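Local structure of competence damage-inducible protein A (Enterobacter cloacae subsp. cloacae, 5VU3) at residues E16-L21 with Y159-L164; L73-E78 with V91-A96; V86-V91 with T138-V143; G126-A131 with V143-D148. The protein is of unknown function but belongs to the CinA family, some members of which deamidate nicotinamide mononucleotide. One frame throughout, in Å; residues are numbered along the deposited sequence.

Interaction 1: residues E16-L21 with Y159-L164; sequences ELTKKL and YSLAEL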
loop_
_atom_site.group_PDB
_atom_site.type_symbol
_atom_site.label_atom_id
_atom_site.label_comp_id
_atom_site.label_asym_id
_atom_site.label_seq_id
_atom_site.Cartn_x
_atom_site.Cartn_y
_atom_site.Cartn_z
ATOM N N GLU A 16 3.214 16.761 8.160
ATOM C CA GLU A 16 2.593 17.450 9.284
ATOM C C GLU A 16 1.246 16.827 9.634
ATOM O O GLU A 16 0.892 16.701 10.817
ATOM C CB GLU A 16 2.418 18.929 8.949
ATOM C CG GLU A 16 3.687 19.766 9.034
ATOM C CD GLU A 16 3.430 21.217 8.678
ATOM O OE1 GLU A 16 3.470 22.066 9.593
ATOM O OE2 GLU A 16 3.176 21.499 7.482
ATOM N N LEU A 17 0.478 16.447 8.614
ATOM C CA LEU A 17 -0.844 15.861 8.825
ATOM C C LEU A 17 -0.747 14.486 9.477
ATOM O O LEU A 17 -1.538 14.155 10.366
ATOM C CB LEU A 17 -1.585 15.768 7.491
ATOM C CG LEU A 17 -2.092 17.066 6.870
ATOM C CD1 LEU A 17 -2.683 16.792 5.476
ATOM C CD2 LEU A 17 -3.140 17.712 7.777
ATOM N N THR A 18 0.193 13.650 9.024
ATOM C CA THR A 18 0.294 12.323 9.627
ATOM C C THR A 18 0.815 12.407 11.058
ATOM O O THR A 18 0.438 11.586 11.907
ATOM C CB THR A 18 1.169 11.397 8.773
ATOM O OG1 THR A 18 2.507 11.907 8.681
ATOM C CG2 THR A 18 0.570 11.232 7.369
ATOM N N LYS A 19 1.645 13.406 11.360
ATOM C CA LYS A 19 2.022 13.637 12.753
ATOM C C LYS A 19 0.814 14.058 13.585
ATOM O O LYS A 19 0.597 13.542 14.693
ATOM C CB LYS A 19 3.126 14.689 12.832
ATOM C CG LYS A 19 3.628 14.953 14.237
ATOM C CD LYS A 19 4.798 15.924 14.202
ATOM C CE LYS A 19 5.413 16.112 15.575
ATOM N NZ LYS A 19 6.501 17.129 15.519
ATOM N N LYS A 20 0.011 14.991 13.065
ATOM C CA LYS A 20 -1.209 15.396 13.762
ATOM C C LYS A 20 -2.144 14.208 13.955
ATOM O O LYS A 20 -2.711 14.010 15.037
ATOM C CB LYS A 20 -1.924 16.496 12.977
ATOM C CG LYS A 20 -1.486 17.919 13.273
ATOM C CD LYS A 20 -1.836 18.827 12.100
ATOM C CE LYS A 20 -2.240 20.221 12.550
ATOM N NZ LYS A 20 -3.716 20.329 12.737
ATOM N N LEU A 21 -2.330 13.418 12.896
ATOM C CA LEU A 21 -3.248 12.286 12.947
ATOM C C LEU A 21 -2.765 11.226 13.930
ATOM O O LEU A 21 -3.561 10.678 14.703
ATOM C CB LEU A 21 -3.405 11.703 11.539
ATOM C CG LEU A 21 -4.303 10.483 11.351
ATOM C CD1 LEU A 21 -5.729 10.817 11.755
ATOM C CD2 LEU A 21 -4.248 10.019 9.889
ATOM N N TYR A 159 -5.707 15.342 0.763
ATOM C CA TYR A 159 -7.095 15.649 1.095
ATOM C C TYR A 159 -7.684 14.611 2.050
ATOM O O TYR A 159 -8.361 14.971 3.020
ATOM C CB TYR A 159 -7.922 15.758 -0.191
ATOM C CG TYR A 159 -9.415 15.900 0.015
ATOM C CD1 TYR A 159 -10.010 17.154 0.134
ATOM C CD2 TYR A 159 -10.238 14.778 0.059
ATOM C CE1 TYR A 159 -11.381 17.283 0.316
ATOM C CE2 TYR A 159 -11.601 14.898 0.237
ATOM C CZ TYR A 159 -12.168 16.146 0.367
ATOM O OH TYR A 159 -13.528 16.246 0.546
ATOM N N SER A 160 -7.421 13.319 1.812
ATOM C CA SER A 160 -7.978 12.290 2.691
ATOM C C SER A 160 -7.476 12.460 4.116
ATOM O O SER A 160 -8.236 12.285 5.078
ATOM C CB SER A 160 -7.642 10.886 2.171
ATOM O OG SER A 160 -6.262 10.573 2.327
ATOM N N LEU A 161 -6.200 12.832 4.270
ATOM C CA LEU A 161 -5.621 12.986 5.598
ATOM C C LEU A 161 -6.112 14.257 6.278
ATOM O O LEU A 161 -6.404 14.250 7.481
ATOM C CB LEU A 161 -4.092 12.999 5.492
ATOM C CG LEU A 161 -3.482 11.653 5.078
ATOM C CD1 LEU A 161 -2.051 11.849 4.552
ATOM C CD2 LEU A 161 -3.499 10.691 6.263
ATOM N N ALA A 162 -6.174 15.368 5.534
ATOM C CA ALA A 162 -6.588 16.637 6.126
ATOM C C ALA A 162 -8.018 16.559 6.637
ATOM O O ALA A 162 -8.333 17.066 7.724
ATOM C CB ALA A 162 -6.451 17.764 5.103
ATOM N N GLU A 163 -8.897 15.926 5.863
ATOM C CA GLU A 163 -10.279 15.770 6.293
ATOM C C GLU A 163 -10.381 14.912 7.546
ATOM O O GLU A 163 -11.137 15.241 8.465
ATOM C CB GLU A 163 -11.100 15.172 5.153
ATOM C CG GLU A 163 -11.285 16.133 3.994
ATOM C CD GLU A 163 -11.660 17.525 4.475
ATOM O OE1 GLU A 163 -12.850 17.723 4.799
ATOM O OE2 GLU A 163 -10.771 18.408 4.540
ATOM N N LEU A 164 -9.643 13.799 7.595
ATOM C CA LEU A 164 -9.707 12.938 8.773
ATOM C C LEU A 164 -9.212 13.666 10.013
ATOM O O LEU A 164 -9.799 13.535 11.093
ATOM C CB LEU A 164 -8.893 11.660 8.557
ATOM C CG LEU A 164 -9.009 10.664 9.721
ATOM C CD1 LEU A 164 -10.483 10.358 10.022
ATOM C CD2 LEU A 164 -8.238 9.364 9.451
#
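Leu161 is the main bump of the contact, entering a hollow lined by Leu17, Thr18 and Leu21. Three of its atoms touch three different walls. Leu161 CB meets Leu17 CD1 at 4.0 Å, and Leu161 CD1 meets Thr18 CG2 at 3.9 Å. Against the third wall, Leu161 CD2 lies 3.8 Å from Leu21 CD2. Leu17 fills a shallower hollow in return, its CD1 lying 3.9 Å from Ala162 CB and its CD2 near Ala162 CA. Ala162 is small, consistent with the close approach of the backbones here, 6.4 Å between Leu17 CA and Ala162 CA. The two short segments run in roughly the same direction, crossing at 36° with their axes 9.5 Å apart at closest. They belong to helices 14-28 and 149-167 of an alpha/beta/alpha fold. Behind the contact, Ser160 and Leu164 rest on strand 106-112, while Leu161 and Leu21 also reach Leu47 of helix 42-49. One turn further along, Leu21 divides its fork between two neighbours. Its CG stands anti to the backbone N (chi1 179°); from there CD2 turns to Leu161 and Leu21 CD1 meets Leu164 CD2 at 3.7 Å, the two leucines of this last pair crossing at about a right angle. Thr18 shows this interface its methyl, while its OG1 is hydrogen-bonded to Glu50 OE2 and Ala15 O.

Interaction 2: residues L73-E78 with V91-A96; sequences LGVSPE and VTEMAA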
loop_
_atom_site.group_PDB
_atom_site.type_symbol
_atom_site.label_atom_id
_atom_site.label_comp_id
_atom_site.label_asym_id
_atom_site.label_seq_id
_atom_site.Cartn_x
_atom_site.Cartn_y
_atom_site.Cartn_z
ATOM N N LEU A 73 -13.270 -7.174 -0.569
ATOM C CA LEU A 73 -13.965 -6.206 0.261
ATOM C C LEU A 73 -15.478 -6.368 0.232
ATOM O O LEU A 73 -16.183 -5.553 0.832
ATOM C CB LEU A 73 -13.590 -4.786 -0.169
ATOM C CG LEU A 73 -12.156 -4.337 0.130
ATOM C CD1 LEU A 73 -11.874 -2.957 -0.454
ATOM C CD2 LEU A 73 -11.881 -4.350 1.632
ATOM N N GLY A 74 -15.996 -7.385 -0.448
ATOM C CA GLY A 74 -17.428 -7.635 -0.418
ATOM C C GLY A 74 -18.265 -6.506 -0.970
ATOM O O GLY A 74 -19.429 -6.356 -0.579
ATOM N N VAL A 75 -17.703 -5.696 -1.864
ATOM C CA VAL A 75 -18.492 -4.678 -2.543
ATOM C C VAL A 75 -19.543 -5.361 -3.405
ATOM O O VAL A 75 -19.246 -6.313 -4.141
ATOM C CB VAL A 75 -17.583 -3.760 -3.374
ATOM C CG1 VAL A 75 -18.414 -2.853 -4.285
ATOM C CG2 VAL A 75 -16.669 -2.936 -2.452
ATOM N N SER A 76 -20.783 -4.890 -3.303
ATOM C CA SER A 76 -21.889 -5.510 -4.015
ATOM C C SER A 76 -21.760 -5.290 -5.519
ATOM O O SER A 76 -21.522 -4.160 -5.959
ATOM C CB SER A 76 -23.214 -4.944 -3.517
ATOM O OG SER A 76 -24.252 -5.243 -4.428
ATOM N N PRO A 77 -21.922 -6.331 -6.339
ATOM C CA PRO A 77 -21.911 -6.119 -7.795
ATOM C C PRO A 77 -22.997 -5.170 -8.273
ATOM O O PRO A 77 -22.788 -4.441 -9.251
ATOM C CB PRO A 77 -22.108 -7.537 -8.359
ATOM C CG PRO A 77 -21.719 -8.461 -7.243
ATOM C CD PRO A 77 -22.098 -7.749 -5.980
ATOM N N GLU A 78 -24.161 -5.155 -7.613
ATOM C CA GLU A 78 -25.207 -4.220 -8.009
ATOM C C GLU A 78 -24.851 -2.787 -7.629
ATOM O O GLU A 78 -25.267 -1.846 -8.313
ATOM C CB GLU A 78 -26.543 -4.623 -7.391
ATOM C CG GLU A 78 -27.730 -3.822 -7.919
ATOM C CD GLU A 78 -27.898 -3.924 -9.434
ATOM O OE1 GLU A 78 -27.589 -4.990 -10.011
ATOM O OE2 GLU A 78 -28.346 -2.931 -10.049
ATOM N N VAL A 91 -17.244 3.546 -2.054
ATOM C CA VAL A 91 -16.241 3.765 -1.015
ATOM C C VAL A 91 -16.836 3.555 0.369
ATOM O O VAL A 91 -16.122 3.165 1.300
ATOM C CB VAL A 91 -15.591 5.155 -1.139
ATOM C CG1 VAL A 91 -14.653 5.189 -2.342
ATOM C CG2 VAL A 91 -16.642 6.249 -1.210
ATOM N N THR A 92 -18.142 3.795 0.536
ATOM C CA THR A 92 -18.789 3.452 1.797
ATOM C C THR A 92 -18.622 1.968 2.101
ATOM O O THR A 92 -18.260 1.584 3.220
ATOM C CB THR A 92 -20.272 3.826 1.753
ATOM O OG1 THR A 92 -20.400 5.252 1.708
ATOM C CG2 THR A 92 -20.989 3.300 2.995
ATOM N N GLU A 93 -18.878 1.115 1.106
ATOM C CA GLU A 93 -18.763 -0.322 1.331
ATOM C C GLU A 93 -17.306 -0.728 1.503
ATOM O O GLU A 93 -16.991 -1.606 2.315
ATOM C CB GLU A 93 -19.414 -1.092 0.174
ATOM C CG GLU A 93 -20.917 -0.840 0.015
ATOM C CD GLU A 93 -21.530 -1.523 -1.207
ATOM O OE1 GLU A 93 -20.815 -2.245 -1.935
ATOM O OE2 GLU A 93 -22.741 -1.330 -1.445
ATOM N N MET A 94 -16.403 -0.102 0.739
ATOM C CA MET A 94 -14.979 -0.388 0.886
ATOM C C MET A 94 -14.494 -0.044 2.284
ATOM O O MET A 94 -13.750 -0.818 2.903
ATOM C CB MET A 94 -14.172 0.404 -0.144
ATOM C CG MET A 94 -14.299 -0.071 -1.583
ATOM S SD MET A 94 -13.400 1.058 -2.682
ATOM C CE MET A 94 -11.687 0.810 -2.182
ATOM N N ALA A 95 -14.901 1.122 2.799
ATOM C CA ALA A 95 -14.420 1.563 4.104
ATOM C C ALA A 95 -14.957 0.675 5.222
ATOM O O ALA A 95 -14.234 0.360 6.171
ATOM C CB ALA A 95 -14.807 3.021 4.341
ATOM N N ALA A 96 -16.225 0.270 5.129
ATOM C CA ALA A 96 -16.801 -0.593 6.152
ATOM C C ALA A 96 -16.100 -1.944 6.183
ATOM O O ALA A 96 -15.808 -2.482 7.258
ATOM C CB ALA A 96 -18.303 -0.772 5.905
#
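The turn linking helix 66-73 to helix 77-83 lies on helix 88-101, with Leu73, Val75 and Ser76 touching Glu93 and Met94. The polar half of the contact centres on the Glu93 carboxylate. OE1 accepts the backbone N-H of Ser76 at 3.0 Å from Ser76 N, an almost straight bond (161° at the hydrogen) that arrives on the syn side, 27° out of the carboxylate plane. An extended chain carries CD of Glu93 out toward the turn, where OE2 takes a second bond from Thr79 OG1, so each oxygen has a partner. Ser76 is the N-cap of helix 77-83, its OG receiving a weak bond of 3.2 Å from Glu78 N. A carboxylate beside this helix start would probably be stabilised by the amide dipoles. Val75 crosses Glu93 at about a right angle and bridges to the apolar half: its CG1 is 3.4 Å from Glu93 OE1, and its CG2 is 3.8 Å from Met94 CG. Met94 CG also meets Leu73 CD1 at 3.9 Å, so both residues touch the methionine stem. The bend at chi3 (66°) then brings Met94 CE to 4.1 Å from Leu73 CD1. On the sheet side, Met94 touches Ala109 of strand 106-112.

Interaction 3: residues V86-V91 with T138-V143; sequences VSEQTV and TETSRV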
loop_
_atom_site.group_PDB
_atom_site.type_symbol
_atom_site.label_atom_id
_atom_site.label_comp_id
_atom_site.label_asym_id
_atom_site.label_seq_id
_atom_site.Cartn_x
_atom_site.Cartn_y
_atom_site.Cartn_z
ATOM N N VAL A 86 -16.284 4.279 -8.818
ATOM C CA VAL A 86 -15.973 5.669 -8.445
ATOM C C VAL A 86 -17.311 6.300 -8.063
ATOM O O VAL A 86 -17.983 6.966 -8.852
ATOM C CB VAL A 86 -15.256 6.425 -9.566
ATOM C CG1 VAL A 86 -15.059 7.902 -9.195
ATOM C CG2 VAL A 86 -13.933 5.757 -9.866
ATOM N N SER A 87 -17.709 6.058 -6.817
ATOM C CA SER A 87 -18.958 6.585 -6.288
ATOM C C SER A 87 -18.871 6.578 -4.771
ATOM O O SER A 87 -18.082 5.832 -4.180
ATOM C CB SER A 87 -20.161 5.761 -6.760
ATOM O OG SER A 87 -20.101 4.463 -6.196
ATOM N N GLU A 88 -19.692 7.420 -4.145
ATOM C CA GLU A 88 -19.719 7.434 -2.688
ATOM C C GLU A 88 -20.295 6.136 -2.138
ATOM O O GLU A 88 -19.923 5.706 -1.037
ATOM C CB GLU A 88 -20.494 8.655 -2.194
ATOM C CG GLU A 88 -19.756 9.956 -2.514
ATOM C CD GLU A 88 -20.568 11.192 -2.227
ATOM O OE1 GLU A 88 -21.431 11.539 -3.057
ATOM O OE2 GLU A 88 -20.337 11.819 -1.173
ATOM N N GLN A 89 -21.168 5.481 -2.907
ATOM C CA GLN A 89 -21.709 4.190 -2.484
ATOM C C GLN A 89 -20.610 3.140 -2.388
ATOM O O GLN A 89 -20.542 2.384 -1.411
ATOM C CB GLN A 89 -22.803 3.737 -3.455
ATOM C CG GLN A 89 -24.103 4.543 -3.368
ATOM C CD GLN A 89 -24.088 5.799 -4.232
ATOM O OE1 GLN A 89 -23.056 6.173 -4.797
ATOM N NE2 GLN A 89 -25.240 6.453 -4.339
ATOM N N THR A 90 -19.722 3.090 -3.380
ATOM C CA THR A 90 -18.689 2.059 -3.378
ATOM C C THR A 90 -17.668 2.293 -2.270
ATOM O O THR A 90 -17.270 1.345 -1.588
ATOM C CB THR A 90 -18.007 1.985 -4.748
ATOM O OG1 THR A 90 -18.930 1.453 -5.704
ATOM C CG2 THR A 90 -16.789 1.077 -4.700
ATOM N N VAL A 91 -17.244 3.546 -2.054
ATOM C CA VAL A 91 -16.241 3.765 -1.015
ATOM C C VAL A 91 -16.836 3.555 0.369
ATOM O O VAL A 91 -16.122 3.165 1.300
ATOM C CB VAL A 91 -15.591 5.155 -1.139
ATOM C CG1 VAL A 91 -14.653 5.189 -2.342
ATOM C CG2 VAL A 91 -16.642 6.249 -1.210
ATOM N N THR A 138 -20.038 6.874 8.858
ATOM C CA THR A 138 -19.340 7.105 7.600
ATOM C C THR A 138 -19.707 8.457 7.008
ATOM O O THR A 138 -20.888 8.810 6.932
ATOM C CB THR A 138 -19.655 6.000 6.588
ATOM O OG1 THR A 138 -19.255 4.734 7.128
ATOM C CG2 THR A 138 -18.905 6.237 5.280
ATOM N N GLU A 139 -18.689 9.200 6.579
ATOM C CA GLU A 139 -18.854 10.393 5.766
ATOM C C GLU A 139 -18.148 10.183 4.433
ATOM O O GLU A 139 -17.117 9.508 4.363
ATOM C CB GLU A 139 -18.290 11.633 6.465
ATOM C CG GLU A 139 -18.674 12.923 5.766
ATOM C CD GLU A 139 -20.016 13.456 6.224
ATOM O OE1 GLU A 139 -20.710 12.758 7.000
ATOM O OE2 GLU A 139 -20.393 14.559 5.771
ATOM N N THR A 140 -18.703 10.765 3.373
ATOM C CA THR A 140 -18.147 10.604 2.040
ATOM C C THR A 140 -18.047 11.950 1.337
ATOM O O THR A 140 -18.691 12.934 1.724
ATOM C CB THR A 140 -18.992 9.647 1.181
ATOM O OG1 THR A 140 -20.321 10.166 1.074
ATOM C CG2 THR A 140 -19.038 8.252 1.801
ATOM N N SER A 141 -17.251 11.976 0.272
ATOM C CA SER A 141 -17.195 13.160 -0.573
ATOM C C SER A 141 -16.790 12.761 -1.982
ATOM O O SER A 141 -16.250 11.677 -2.218
ATOM C CB SER A 141 -16.217 14.201 -0.020
ATOM O OG SER A 141 -14.909 13.681 -0.027
ATOM N N ARG A 142 -17.054 13.668 -2.915
ATOM C CA ARG A 142 -16.730 13.494 -4.324
ATOM C C ARG A 142 -15.969 14.732 -4.767
ATOM O O ARG A 142 -16.474 15.848 -4.622
ATOM C CB ARG A 142 -18.004 13.308 -5.160
ATOM C CG ARG A 142 -17.766 13.281 -6.657
ATOM C CD ARG A 142 -19.087 13.186 -7.412
ATOM N NE ARG A 142 -19.615 11.828 -7.393
ATOM C CZ ARG A 142 -19.362 10.917 -8.329
ATOM N NH1 ARG A 142 -18.594 11.226 -9.367
ATOM N NH2 ARG A 142 -19.883 9.699 -8.228
ATOM N N VAL A 143 -14.752 14.543 -5.279
ATOM C CA VAL A 143 -13.852 15.655 -5.573
ATOM C C VAL A 143 -13.321 15.525 -6.992
ATOM O O VAL A 143 -13.049 14.417 -7.469
ATOM C CB VAL A 143 -12.679 15.720 -4.573
ATOM C CG1 VAL A 143 -11.794 16.933 -4.856
ATOM C CG2 VAL A 143 -13.187 15.755 -3.137
HETATM O O HOH W 1 -18.354 8.920 -10.893
HETATM O O HOH W 2 -20.997 9.261 -5.796
#
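Glu88 and Thr140 form the close part of this contact, their side chains crossing obliquely. Glu88 CG lies 3.8 Å from Thr140 CB. The glutamate then ends in a hydrogen bond from Thr140 OG1 to Glu88 OE2, 2.8 Å long, with the hydroxyl 45° above the carboxylate plane. With chi1 at 59°, OG1 stands between the backbone N and the carbonyl carbon of Thr140, while CG2 is directed to the helix, where it lies 4.3 Å from Val91 CG2. Glu88 opens helix 88-101, capped by Ser87, whose OG accepts from Thr90 N and is bonded to Thr84 O; the helix start sits on strand 137-144, an outermost strand of the sheet within this chain. Toward Arg142, which is exposed, the packing gives way to water. Its chain bends at NE (chi3 -78°), and the direct bond from Arg142 NH2 to Val86 O is weak, at 3.4 Å. Two waters at the edge of the guanidinium, in its plane, add bridges: one donates to Val86 O and accepts from Arg142 NH1 at 2.8 Å, the other accepts from Glu88 N and, at 2.7 Å, from Arg142 NH2. Glu88 OE1 and Arg142 NE remain 4.7 Å apart.

Interaction 4: residues G126-A131 with V143-D148; sequences GTVCFA and VLFSGD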
loop_
_atom_site.group_PDB
_atom_site.type_symbol
_atom_site.label_atom_id
_atom_site.label_comp_id
_atom_site.label_asym_id
_atom_site.label_seq_id
_atom_site.Cartn_x
_atom_site.Cartn_y
_atom_site.Cartn_z
ATOM N N GLY A 126 -9.495 12.552 -12.879
ATOM C CA GLY A 126 -9.340 13.424 -11.734
ATOM C C GLY A 126 -10.497 13.389 -10.756
ATOM O O GLY A 126 -10.416 14.033 -9.705
ATOM N N THR A 127 -11.574 12.677 -11.075
ATOM C CA THR A 127 -12.703 12.528 -10.161
ATOM C C THR A 127 -12.386 11.439 -9.151
ATOM O O THR A 127 -12.119 10.294 -9.536
ATOM C CB THR A 127 -13.975 12.160 -10.922
ATOM O OG1 THR A 127 -14.222 13.118 -11.958
ATOM C CG2 THR A 127 -15.156 12.113 -9.962
ATOM N N VAL A 128 -12.439 11.771 -7.862
ATOM C CA VAL A 128 -12.097 10.822 -6.806
ATOM C C VAL A 128 -13.149 10.893 -5.704
ATOM O O VAL A 128 -13.507 11.988 -5.257
ATOM C CB VAL A 128 -10.696 11.103 -6.225
ATOM C CG1 VAL A 128 -10.300 10.022 -5.252
ATOM C CG2 VAL A 128 -9.650 11.226 -7.348
ATOM N N CYS A 129 -13.627 9.733 -5.250
ATOM C CA CYS A 129 -14.515 9.664 -4.095
ATOM C C CYS A 129 -13.783 9.158 -2.855
ATOM O O CYS A 129 -12.845 8.359 -2.937
ATOM C CB CYS A 129 -15.736 8.778 -4.366
ATOM S SG CYS A 129 -16.798 9.368 -5.697
ATOM N N PHE A 130 -14.235 9.633 -1.698
ATOM C CA PHE A 130 -13.605 9.355 -0.416
ATOM C C PHE A 130 -14.652 8.880 0.575
ATOM O O PHE A 130 -15.782 9.368 0.568
ATOM C CB PHE A 130 -12.921 10.614 0.149
ATOM C CG PHE A 130 -11.846 11.170 -0.739
ATOM C CD1 PHE A 130 -12.161 12.011 -1.788
ATOM C CD2 PHE A 130 -10.516 10.847 -0.516
ATOM C CE1 PHE A 130 -11.163 12.520 -2.611
ATOM C CE2 PHE A 130 -9.521 11.345 -1.333
ATOM C CZ PHE A 130 -9.840 12.187 -2.374
ATOM N N ALA A 131 -14.273 7.933 1.431
ATOM C CA ALA A 131 -15.085 7.564 2.579
ATOM C C ALA A 131 -14.212 7.573 3.825
ATOM O O ALA A 131 -13.075 7.084 3.808
ATOM C CB ALA A 131 -15.744 6.181 2.406
ATOM N N VAL A 143 -14.752 14.543 -5.279
ATOM C CA VAL A 143 -13.852 15.655 -5.573
ATOM C C VAL A 143 -13.321 15.525 -6.992
ATOM O O VAL A 143 -13.049 14.417 -7.469
ATOM C CB VAL A 143 -12.679 15.720 -4.573
ATOM C CG1 VAL A 143 -11.794 16.933 -4.856
ATOM C CG2 VAL A 143 -13.187 15.755 -3.137
ATOM N N LEU A 144 -13.179 16.662 -7.672
ATOM C CA LEU A 144 -12.479 16.731 -8.945
ATOM C C LEU A 144 -11.151 17.440 -8.722
ATOM O O LEU A 144 -11.137 18.612 -8.331
ATOM C CB LEU A 144 -13.304 17.470 -9.994
ATOM C CG LEU A 144 -12.545 17.710 -11.297
ATOM C CD1 LEU A 144 -12.377 16.393 -12.040
ATOM C CD2 LEU A 144 -13.263 18.727 -12.174
ATOM N N PHE A 145 -10.050 16.734 -8.975
ATOM C CA PHE A 145 -8.702 17.287 -8.872
ATOM C C PHE A 145 -8.151 17.621 -10.257
ATOM O O PHE A 145 -8.366 16.875 -11.219
ATOM C CB PHE A 145 -7.756 16.296 -8.194
ATOM C CG PHE A 145 -8.116 15.972 -6.773
ATOM C CD1 PHE A 145 -7.740 16.821 -5.740
ATOM C CD2 PHE A 145 -8.817 14.807 -6.468
ATOM C CE1 PHE A 145 -8.060 16.524 -4.427
ATOM C CE2 PHE A 145 -9.141 14.499 -5.160
ATOM C CZ PHE A 145 -8.764 15.362 -4.134
ATOM N N SER A 146 -7.406 18.720 -10.347
ATOM C CA SER A 146 -6.765 19.096 -11.600
ATOM C C SER A 146 -5.404 18.411 -11.740
ATOM O O SER A 146 -4.829 17.904 -10.772
ATOM C CB SER A 146 -6.586 20.615 -11.684
ATOM O OG SER A 146 -5.606 21.060 -10.755
ATOM N N GLY A 147 -4.903 18.389 -12.974
ATOM C CA GLY A 147 -3.556 17.925 -13.262
ATOM C C GLY A 147 -3.518 16.495 -13.759
ATOM O O GLY A 147 -4.540 15.879 -14.071
ATOM N N ASP A 148 -2.303 15.954 -13.820
ATOM C CA ASP A 148 -2.115 14.600 -14.325
ATOM C C ASP A 148 -2.234 13.594 -13.178
ATOM O O ASP A 148 -2.521 13.961 -12.034
ATOM C CB ASP A 148 -0.796 14.498 -15.091
ATOM C CG ASP A 148 0.436 14.631 -14.204
ATOM O OD1 ASP A 148 0.339 14.604 -12.953
ATOM O OD2 ASP A 148 1.535 14.771 -14.783
#
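Val128 and Val143 exchange two backbone hydrogen bonds, 2.7 Å from Val128 N to Val143 O and 2.8 Å from Val143 N to Val128 O. A third, from Phe145 N to Gly126 O, is also 2.8 Å, nearly straight at the hydrogen (177°) although the donor lies 36° above the carbonyl plane. Weaker CA-H...O contacts place Thr127 CA 3.3 Å from Val143 O and Leu144 CA 3.5 Å from Gly126 O. They belong to the antiparallel hairpin 127-134/137-144, Val128 with Val143 as a hydrogen-bonded pair and Thr127 with Leu144 as a non-hydrogen-bonded one. Gly126, with positive phi (94°) and no side chain, has its CA 3.6 Å from Phe145 O. The apolar contacts gather on the sheet face carrying Val128, Phe130 and Val143. Phe130 and Phe145 meet tip to tip, Phe130 CZ to Phe145 CE2 at 3.7 Å, rim to rim. Val128 CG2 meets Phe145 CD2 on the same rim at 3.8 Å, while Val143 CG1 lies over one face of that ring, offset toward its rim. Helix 149-167 covers this face, with Tyr159 on Phe130 and Val152 on Val128. On the other face, Leu144 CD1 packs beside Thr127, whose OG1 bonds to Ala124 O.

In the fold
From the N terminus, helix 14-28 opens the loop that interaction 1 closes at helix 149-167, and the other three contacts nest within it. Interaction 2 closes first, returning from helix 88-101 to the turn at 73-78. Interaction 3 opens at 86-91 before that loop is finished, so the two cross, sharing Val91. It also crosses interaction 4, which opens at 126-131 and meets it at the shared Val143; interactions 2 and 4 follow in series. Interaction 2 ties the turn to helix 88-101, interaction 3 seats that helix on outermost strand 137-144, interaction 4 joins that strand to its hairpin partner, and Tyr159, packed on Phe130 and Val143, leads to the helix pair of interaction 1.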